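Local structure of periplasmic binding protein (Veillonella parvula, 4MO9) at residues Y149-I161 / L317-Y329. The protein probably binds a solute, perhaps an iron-siderophore complex, in the cleft between two lobes and hands it to a membrane transporter. Numbering follows the deposited sequence.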
ATOM      1  N   TYR A 149      -7.352  -1.474  -5.230  1.00 26.27           N
ATOM      2  CA  TYR A 149      -6.812  -1.927  -3.962  1.00 27.61           C
ATOM      3  C   TYR A 149      -7.115  -0.925  -2.847  1.00 28.23           C
ATOM      4  O   TYR A 149      -6.979  -1.258  -1.659  1.00 26.46           O
ATOM      5  CB  TYR A 149      -5.301  -2.133  -4.096  1.00 25.98           C
ATOM      6  CG  TYR A 149      -4.902  -3.282  -5.000  1.00 25.80           C
ATOM      7  CD1 TYR A 149      -5.454  -4.546  -4.840  1.00 24.23           C
ATOM      8  CD2 TYR A 149      -3.975  -3.094  -6.022  1.00 28.05           C
ATOM      9  CE1 TYR A 149      -5.082  -5.607  -5.663  1.00 24.77           C
ATOM     10  CE2 TYR A 149      -3.605  -4.138  -6.866  1.00 26.40           C
ATOM     11  CZ  TYR A 149      -4.158  -5.394  -6.673  1.00 28.17           C
ATOM     12  OH  TYR A 149      -3.781  -6.430  -7.494  1.00 26.02           O
ATOM     13  N   HIS A 150      -7.534   0.292  -3.209  1.00 25.75           N
ATOM     14  CA  HIS A 150      -7.721   1.346  -2.203  1.00 23.67           C
ATOM     15  C   HIS A 150      -8.976   1.114  -1.379  1.00 26.98           C
ATOM     16  O   HIS A 150      -9.077   1.591  -0.243  1.00 26.07           O
ATOM     17  CB  HIS A 150      -7.774   2.742  -2.844  1.00 23.70           C
ATOM     18  CG  HIS A 150      -6.473   3.185  -3.438  1.00 28.29           C
ATOM     19  ND1 HIS A 150      -6.002   2.718  -4.648  1.00 31.23           N
ATOM     20  CD2 HIS A 150      -5.541   4.058  -2.982  1.00 30.01           C
ATOM     21  CE1 HIS A 150      -4.832   3.279  -4.909  1.00 30.12           C
ATOM     22  NE2 HIS A 150      -4.533   4.103  -3.915  1.00 30.41           N
ATOM     23  N   ALA A 151      -9.935   0.378  -1.937  1.00 25.02           N
ATOM     24  CA  ALA A 151     -11.182   0.112  -1.206  1.00 25.75           C
ATOM     25  C   ALA A 151     -10.911  -0.706   0.057  1.00 25.71           C
ATOM     26  O   ALA A 151     -11.650  -0.617   1.041  1.00 27.80           O
ATOM     27  CB  ALA A 151     -12.171  -0.635  -2.100  1.00 28.13           C
ATOM     28  N   GLU A 152      -9.863  -1.523   0.003  1.00 27.92           N
ATOM     29  CA  GLU A 152      -9.570  -2.490   1.059  1.00 28.75           C
ATOM     30  C   GLU A 152     -10.781  -3.398   1.324  1.00 31.20           C
ATOM     31  O   GLU A 152     -11.144  -3.650   2.482  1.00 30.01           O
ATOM     32  CB  GLU A 152      -9.121  -1.786   2.345  1.00 29.00           C
ATOM     33  CG  GLU A 152      -7.958  -0.791   2.164  1.00 31.15           C
ATOM     34  CD  GLU A 152      -6.605  -1.469   1.940  1.00 32.00           C
ATOM     35  OE1 GLU A 152      -6.572  -2.668   1.549  1.00 29.57           O
ATOM     36  OE2 GLU A 152      -5.560  -0.799   2.147  1.00 32.27           O
ATOM     37  N   LYS A 153     -11.401  -3.889   0.253  1.00 28.82           N
ATOM     38  CA  LYS A 153     -12.438  -4.902   0.389  1.00 30.67           C
ATOM     39  C   LYS A 153     -11.929  -6.167  -0.271  1.00 28.71           C
ATOM     40  O   LYS A 153     -11.314  -6.107  -1.350  1.00 28.01           O
ATOM     41  CB  LYS A 153     -13.730  -4.480  -0.306  1.00 35.47           C
ATOM     42  CG  LYS A 153     -14.329  -3.161   0.140  1.00 42.81           C
ATOM     43  CD  LYS A 153     -15.542  -2.866  -0.737  1.00 49.10           C
ATOM     44  CE  LYS A 153     -16.118  -1.476  -0.510  1.00 54.03           C
ATOM     45  NZ  LYS A 153     -17.242  -1.238  -1.468  1.00 57.88           N
ATOM     46  N   LEU A 154     -12.192  -7.306   0.359  1.00 26.90           N
ATOM     47  CA  LEU A 154     -11.729  -8.588  -0.170  1.00 28.21           C
ATOM     48  C   LEU A 154     -12.108  -8.795  -1.644  1.00 28.70           C
ATOM     49  O   LEU A 154     -11.250  -9.121  -2.474  1.00 27.46           O
ATOM     50  CB  LEU A 154     -12.270  -9.735   0.688  1.00 29.29           C
ATOM     51  CG  LEU A 154     -11.841 -11.143   0.270  1.00 30.49           C
ATOM     52  CD1 LEU A 154     -10.324 -11.278   0.318  1.00 28.49           C
ATOM     53  CD2 LEU A 154     -12.514 -12.177   1.162  1.00 32.10           C
ATOM     54  N   GLU A 155     -13.384  -8.604  -1.976  1.00 30.69           N
ATOM     55  CA  GLU A 155     -13.830  -8.814  -3.354  1.00 32.34           C
ATOM     56  C   GLU A 155     -13.100  -7.916  -4.372  1.00 30.88           C
ATOM     57  O   GLU A 155     -12.795  -8.352  -5.493  1.00 26.68           O
ATOM     58  CB  GLU A 155     -15.340  -8.622  -3.485  1.00 39.66           C
ATOM     59  CG  GLU A 155     -15.833  -8.920  -4.908  1.00 51.78           C
ATOM     60  CD  GLU A 155     -17.188  -8.317  -5.223  1.00 63.47           C
ATOM     61  OE1 GLU A 155     -17.744  -7.593  -4.367  1.00 68.34           O
ATOM     62  OE2 GLU A 155     -17.696  -8.567  -6.338  1.00 70.07           O
ATOM     63  N   SER A 156     -12.833  -6.667  -3.995  1.00 28.81           N
ATOM     64  CA  SER A 156     -12.124  -5.744  -4.886  1.00 27.81           C
ATOM     65  C   SER A 156     -10.680  -6.178  -5.113  1.00 27.22           C
ATOM     66  O   SER A 156     -10.163  -6.085  -6.228  1.00 25.90           O
ATOM     67  CB  SER A 156     -12.162  -4.318  -4.341  1.00 30.88           C
ATOM     68  OG  SER A 156     -13.478  -3.807  -4.390  1.00 34.91           O
ATOM     69  N   HIS A 157     -10.016  -6.636  -4.056  1.00 25.39           N
ATOM     70  CA  HIS A 157      -8.659  -7.154  -4.206  1.00 26.82           C
ATOM     71  C   HIS A 157      -8.673  -8.398  -5.085  1.00 24.69           C
ATOM     72  O   HIS A 157      -7.858  -8.516  -5.998  1.00 24.70           O
ATOM     73  CB  HIS A 157      -8.041  -7.497  -2.853  1.00 26.60           C
ATOM     74  CG  HIS A 157      -7.239  -6.382  -2.256  1.00 28.48           C
ATOM     75  ND1 HIS A 157      -5.870  -6.459  -2.087  1.00 30.50           N
ATOM     76  CD2 HIS A 157      -7.618  -5.175  -1.787  1.00 24.92           C
ATOM     77  CE1 HIS A 157      -5.441  -5.333  -1.536  1.00 24.55           C
ATOM     78  NE2 HIS A 157      -6.473  -4.538  -1.347  1.00 26.18           N
ATOM     79  N   GLN A 158      -9.580  -9.330  -4.801  1.00 24.40           N
ATOM     80  CA  GLN A 158      -9.667 -10.554  -5.599  1.00 24.45           C
ATOM     81  C   GLN A 158      -9.932 -10.246  -7.072  1.00 28.44           C
ATOM     82  O   GLN A 158      -9.319 -10.844  -7.979  1.00 29.52           O
ATOM     83  CB  GLN A 158     -10.775 -11.465  -5.058  1.00 26.90           C
ATOM     84  CG  GLN A 158     -10.509 -12.022  -3.649  1.00 27.41           C
ATOM     85  CD  GLN A 158     -11.664 -12.877  -3.145  1.00 32.04           C
ATOM     86  OE1 GLN A 158     -12.825 -12.665  -3.530  1.00 30.87           O
ATOM     87  NE2 GLN A 158     -11.354 -13.864  -2.304  1.00 31.13           N
ATOM     88  N   LYS A 159     -10.869  -9.341  -7.327  1.00 26.12           N
ATOM     89  CA  LYS A 159     -11.263  -9.068  -8.703  1.00 28.26           C
ATOM     90  C   LYS A 159     -10.117  -8.336  -9.405  1.00 27.46           C
ATOM     91  O   LYS A 159      -9.855  -8.566 -10.576  1.00 27.40           O
ATOM     92  CB  LYS A 159     -12.567  -8.261  -8.740  1.00 32.95           C
ATOM     93  CG  LYS A 159     -13.355  -8.364 -10.029  1.00 43.05           C
ATOM     94  CD  LYS A 159     -14.149  -9.677 -10.125  1.00 51.31           C
ATOM     95  CE  LYS A 159     -14.949  -9.738 -11.439  1.00 57.98           C
ATOM     96  NZ  LYS A 159     -15.769 -10.985 -11.635  1.00 59.73           N
ATOM     97  N   SER A 160      -9.413  -7.476  -8.673  1.00 25.93           N
ATOM     98  CA  SER A 160      -8.287  -6.748  -9.237  1.00 26.42           C
ATOM     99  C   SER A 160      -7.161  -7.686  -9.631  1.00 28.56           C
ATOM    100  O   SER A 160      -6.650  -7.611 -10.760  1.00 27.79           O
ATOM    101  CB  SER A 160      -7.786  -5.694  -8.250  1.00 26.71           C
ATOM    102  OG  SER A 160      -8.836  -4.772  -7.975  1.00 30.89           O
ATOM    103  N   ILE A 161      -6.778  -8.568  -8.705  1.00 28.54           N
ATOM    104  CA  ILE A 161      -5.761  -9.584  -8.984  1.00 27.20           C
ATOM    105  C   ILE A 161      -6.184 -10.441 -10.182  1.00 28.87           C
ATOM    106  O   ILE A 161      -5.390 -10.728 -11.083  1.00 28.07           O
ATOM    107  CB  ILE A 161      -5.548 -10.482  -7.754  1.00 25.96           C
ATOM    108  CG1 ILE A 161      -4.927  -9.663  -6.613  1.00 27.24           C
ATOM    109  CG2 ILE A 161      -4.663 -11.697  -8.093  1.00 28.66           C
ATOM    110  CD1 ILE A 161      -4.930 -10.375  -5.260  1.00 26.92           C
ATOM    111  N   LEU A 317       2.633   0.093   2.553  1.00 31.03           N
ATOM    112  CA  LEU A 317       2.140  -1.273   2.468  1.00 26.54           C
ATOM    113  C   LEU A 317       0.633  -1.412   2.183  1.00 28.52           C
ATOM    114  O   LEU A 317       0.242  -2.370   1.510  1.00 30.13           O
ATOM    115  CB  LEU A 317       2.539  -2.092   3.701  1.00 28.82           C
ATOM    116  CG  LEU A 317       4.035  -2.397   3.895  1.00 30.95           C
ATOM    117  CD1 LEU A 317       4.283  -3.062   5.254  1.00 31.47           C
ATOM    118  CD2 LEU A 317       4.560  -3.279   2.758  1.00 29.43           C
ATOM    119  N   PRO A 318      -0.215  -0.482   2.686  1.00 25.94           N
ATOM    120  CA  PRO A 318      -1.645  -0.577   2.353  1.00 25.45           C
ATOM    121  C   PRO A 318      -1.987  -0.335   0.876  1.00 27.21           C
ATOM    122  O   PRO A 318      -1.117   0.022   0.077  1.00 26.25           O
ATOM    123  CB  PRO A 318      -2.269   0.544   3.183  1.00 29.99           C
ATOM    124  CG  PRO A 318      -1.368   0.638   4.395  1.00 28.26           C
ATOM    125  CD  PRO A 318       0.012   0.478   3.785  1.00 28.80           C
ATOM    126  N   ARG A 319      -3.270  -0.490   0.553  1.00 25.61           N
ATOM    127  CA  ARG A 319      -3.781  -0.366  -0.819  1.00 26.97           C
ATOM    128  C   ARG A 319      -2.883  -1.058  -1.851  1.00 25.60           C
ATOM    129  O   ARG A 319      -2.628  -0.521  -2.941  1.00 25.98           O
ATOM    130  CB  ARG A 319      -4.140   1.098  -1.199  1.00 28.74           C
ATOM    131  CG  ARG A 319      -3.099   2.200  -0.899  1.00 33.29           C
ATOM    132  CD  ARG A 319      -2.014   2.331  -1.986  1.00 35.74           C
ATOM    133  NE  ARG A 319      -1.077   3.437  -1.725  1.00 37.41           N
ATOM    134  CZ  ARG A 319       0.129   3.285  -1.181  1.00 43.21           C
ATOM    135  NH1 ARG A 319       0.557   2.072  -0.832  1.00 43.08           N
ATOM    136  NH2 ARG A 319       0.918   4.342  -0.983  1.00 43.53           N
ATOM    137  N   GLU A 320      -2.438  -2.269  -1.514  1.00 23.33           N
ATOM    138  CA  GLU A 320      -1.575  -3.035  -2.414  1.00 28.21           C
ATOM    139  C   GLU A 320      -1.844  -4.527  -2.355  1.00 29.42           C
ATOM    140  O   GLU A 320      -2.474  -5.030  -1.409  1.00 25.84           O
ATOM    141  CB  GLU A 320      -0.084  -2.788  -2.113  1.00 28.59           C
ATOM    142  CG  GLU A 320       0.585  -1.706  -2.982  1.00 28.85           C
ATOM    143  CD  GLU A 320       0.591  -2.041  -4.478  1.00 31.82           C
ATOM    144  OE1 GLU A 320       0.239  -3.194  -4.860  1.00 30.31           O
ATOM    145  OE2 GLU A 320       0.966  -1.148  -5.282  1.00 29.63           O
ATOM    146  N   VAL A 321      -1.325  -5.222  -3.360  1.00 29.14           N
ATOM    147  CA  VAL A 321      -1.531  -6.657  -3.495  1.00 30.26           C
ATOM    148  C   VAL A 321      -0.994  -7.423  -2.287  1.00 32.25           C
ATOM    149  O   VAL A 321      -1.525  -8.489  -1.946  1.00 31.80           O
ATOM    150  CB  VAL A 321      -0.912  -7.188  -4.818  1.00 29.75           C
ATOM    151  CG1 VAL A 321       0.621  -7.010  -4.803  1.00 28.69           C
ATOM    152  CG2 VAL A 321      -1.298  -8.650  -5.058  1.00 28.22           C
ATOM    153  N   PHE A 322       0.037  -6.885  -1.625  1.00 28.28           N
ATOM    154  CA  PHE A 322       0.618  -7.567  -0.474  1.00 30.05           C
ATOM    155  C   PHE A 322       0.113  -7.046   0.889  1.00 30.68           C
ATOM    156  O   PHE A 322       0.713  -7.354   1.929  1.00 30.94           O
ATOM    157  CB  PHE A 322       2.167  -7.532  -0.525  1.00 31.62           C
ATOM    158  CG  PHE A 322       2.754  -6.157  -0.793  1.00 33.14           C
ATOM    159  CD1 PHE A 322       2.226  -5.017  -0.186  1.00 33.20           C
ATOM    160  CD2 PHE A 322       3.853  -6.009  -1.643  1.00 35.10           C
ATOM    161  CE1 PHE A 322       2.766  -3.753  -0.433  1.00 32.66           C
ATOM    162  CE2 PHE A 322       4.403  -4.749  -1.894  1.00 33.39           C
ATOM    163  CZ  PHE A 322       3.854  -3.619  -1.289  1.00 35.87           C
ATOM    164  N   ASP A 323      -0.976  -6.270   0.897  1.00 31.55           N
ATOM    165  CA  ASP A 323      -1.402  -5.607   2.141  1.00 30.97           C
ATOM    166  C   ASP A 323      -2.066  -6.521   3.175  1.00 32.78           C
ATOM    167  O   ASP A 323      -2.441  -6.059   4.255  1.00 29.65           O
ATOM    168  CB  ASP A 323      -2.207  -4.300   1.902  1.00 24.73           C
ATOM    169  CG  ASP A 323      -3.658  -4.528   1.475  1.00 28.36           C
ATOM    170  OD1 ASP A 323      -4.221  -5.650   1.592  1.00 27.66           O
ATOM    171  OD2 ASP A 323      -4.262  -3.541   0.992  1.00 29.46           O
ATOM    172  N   ALA A 324      -2.195  -7.808   2.851  1.00 30.60           N
ATOM    173  CA  ALA A 324      -2.683  -8.779   3.833  1.00 30.07           C
ATOM    174  C   ALA A 324      -1.814  -8.730   5.082  1.00 29.85           C
ATOM    175  O   ALA A 324      -2.293  -8.964   6.197  1.00 27.93           O
ATOM    176  CB  ALA A 324      -2.674 -10.185   3.249  1.00 29.03           C
ATOM    177  N   ALA A 325      -0.531  -8.435   4.890  1.00 28.64           N
ATOM    178  CA  ALA A 325       0.391  -8.302   6.020  1.00 29.85           C
ATOM    179  C   ALA A 325      -0.006  -7.157   6.953  1.00 28.93           C
ATOM    180  O   ALA A 325       0.264  -7.208   8.163  1.00 28.63           O
ATOM    181  CB  ALA A 325       1.816  -8.113   5.529  1.00 29.42           C
ATOM    182  N   VAL A 326      -0.618  -6.115   6.398  1.00 28.00           N
ATOM    183  CA  VAL A 326      -1.045  -4.980   7.219  1.00 28.38           C
ATOM    184  C   VAL A 326      -2.266  -5.370   8.048  1.00 29.02           C
ATOM    185  O   VAL A 326      -2.359  -5.028   9.231  1.00 28.01           O
ATOM    186  CB  VAL A 326      -1.394  -3.759   6.364  1.00 29.87           C
ATOM    187  CG1 VAL A 326      -1.884  -2.622   7.242  1.00 27.88           C
ATOM    188  CG2 VAL A 326      -0.177  -3.309   5.567  1.00 29.21           C
ATOM    189  N   PHE A 327      -3.201  -6.082   7.425  1.00 25.31           N
ATOM    190  CA  PHE A 327      -4.373  -6.595   8.143  1.00 26.96           C
ATOM    191  C   PHE A 327      -3.911  -7.436   9.331  1.00 28.32           C
ATOM    192  O   PHE A 327      -4.418  -7.284  10.446  1.00 28.59           O
ATOM    193  CB  PHE A 327      -5.259  -7.451   7.213  1.00 25.86           C
ATOM    194  CG  PHE A 327      -6.211  -6.656   6.350  1.00 27.63           C
ATOM    195  CD1 PHE A 327      -5.798  -6.147   5.123  1.00 27.79           C
ATOM    196  CD2 PHE A 327      -7.534  -6.462   6.739  1.00 30.31           C
ATOM    197  CE1 PHE A 327      -6.677  -5.435   4.305  1.00 29.15           C
ATOM    198  CE2 PHE A 327      -8.436  -5.745   5.920  1.00 31.94           C
ATOM    199  CZ  PHE A 327      -8.002  -5.237   4.695  1.00 29.67           C
ATOM    200  N   GLU A 328      -2.936  -8.310   9.095  1.00 28.70           N
ATOM    201  CA  GLU A 328      -2.397  -9.161  10.156  1.00 29.88           C
ATOM    202  C   GLU A 328      -1.678  -8.361  11.241  1.00 30.17           C
ATOM    203  O   GLU A 328      -1.858  -8.612  12.438  1.00 29.43           O
ATOM    204  CB  GLU A 328      -1.443 -10.197   9.563  1.00 29.72           C
ATOM    205  CG  GLU A 328      -2.122 -11.260   8.693  1.00 28.91           C
ATOM    206  CD  GLU A 328      -1.145 -12.331   8.256  1.00 32.57           C
ATOM    207  OE1 GLU A 328       0.056 -12.003   8.085  1.00 34.60           O
ATOM    208  OE2 GLU A 328      -1.558 -13.502   8.105  1.00 32.20           O
ATOM    209  N   TYR A 329      -0.871  -7.389  10.828  1.00 30.79           N
ATOM    210  CA  TYR A 329      -0.120  -6.574  11.799  1.00 31.62           C
ATOM    211  C   TYR A 329      -1.041  -5.786  12.714  1.00 30.26           C
ATOM    212  O   TYR A 329      -0.803  -5.692  13.919  1.00 31.34           O
ATOM    213  CB  TYR A 329       0.819  -5.605  11.076  1.00 28.72           C
ATOM    214  CG  TYR A 329       1.722  -4.851  12.025  1.00 29.82           C
ATOM    215  CD1 TYR A 329       1.556  -3.490  12.257  1.00 30.15           C
ATOM    216  CD2 TYR A 329       2.741  -5.510  12.701  1.00 31.29           C
ATOM    217  CE1 TYR A 329       2.396  -2.802  13.132  1.00 30.16           C
ATOM    218  CE2 TYR A 329       3.585  -4.833  13.580  1.00 33.78           C
ATOM    219  CZ  TYR A 329       3.406  -3.484  13.791  1.00 33.09           C
ATOM    220  OH  TYR A 329       4.251  -2.821  14.667  1.00 33.52           O
TER
HETATM  221  O   HOH W   1      -2.232   5.444  -3.326  1.00 47.08           O
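At the floor of the cleft between the two lobes of this TroA-like binding protein, the loop ahead of helix 154-168 meets the loop that leads into helix 324-334. E152 makes the polar join: the backbone N of R319 donates to E152 OE2 (2.8 Å) from the syn side, 34° out of the carboxylate plane. E152 OE1 lies just 2.5 Å from D323 OD2, a spacing at which one of the two acids probably holds a proton. H157 backs this pair, its NE2 giving weak bonds to E152 OE1 and to Y149 O, while H157 CE1 comes 3.0 Å from E320 O. On the cleft side, the R319 side chain lies about 6 Å from the bound trimethylamine oxide, and the H150 ring meets W45 of that ligand's pocket. R319 CB sits over a face of the H150 imidazole, 3.9 Å from the centroid, in a CH-pi contact; a bend at chi2 (83°) then carries CD and NE along the ring to a water 2.7 Å from H150 NE2 and 2.8 Å from R319 NE. Y149 lays its ring face against the E320-V321 backbone, and I161 CD1 packs on V321 CG2 at 4.0 Å. D323 OD1 is hydrogen-bonded to the OH of Y181 on helix 171-194, and the Y181 ring stacks on H157; L227 of helix 224-230 touches E152 and F327, and F351 of helix 344-355 packs against V321.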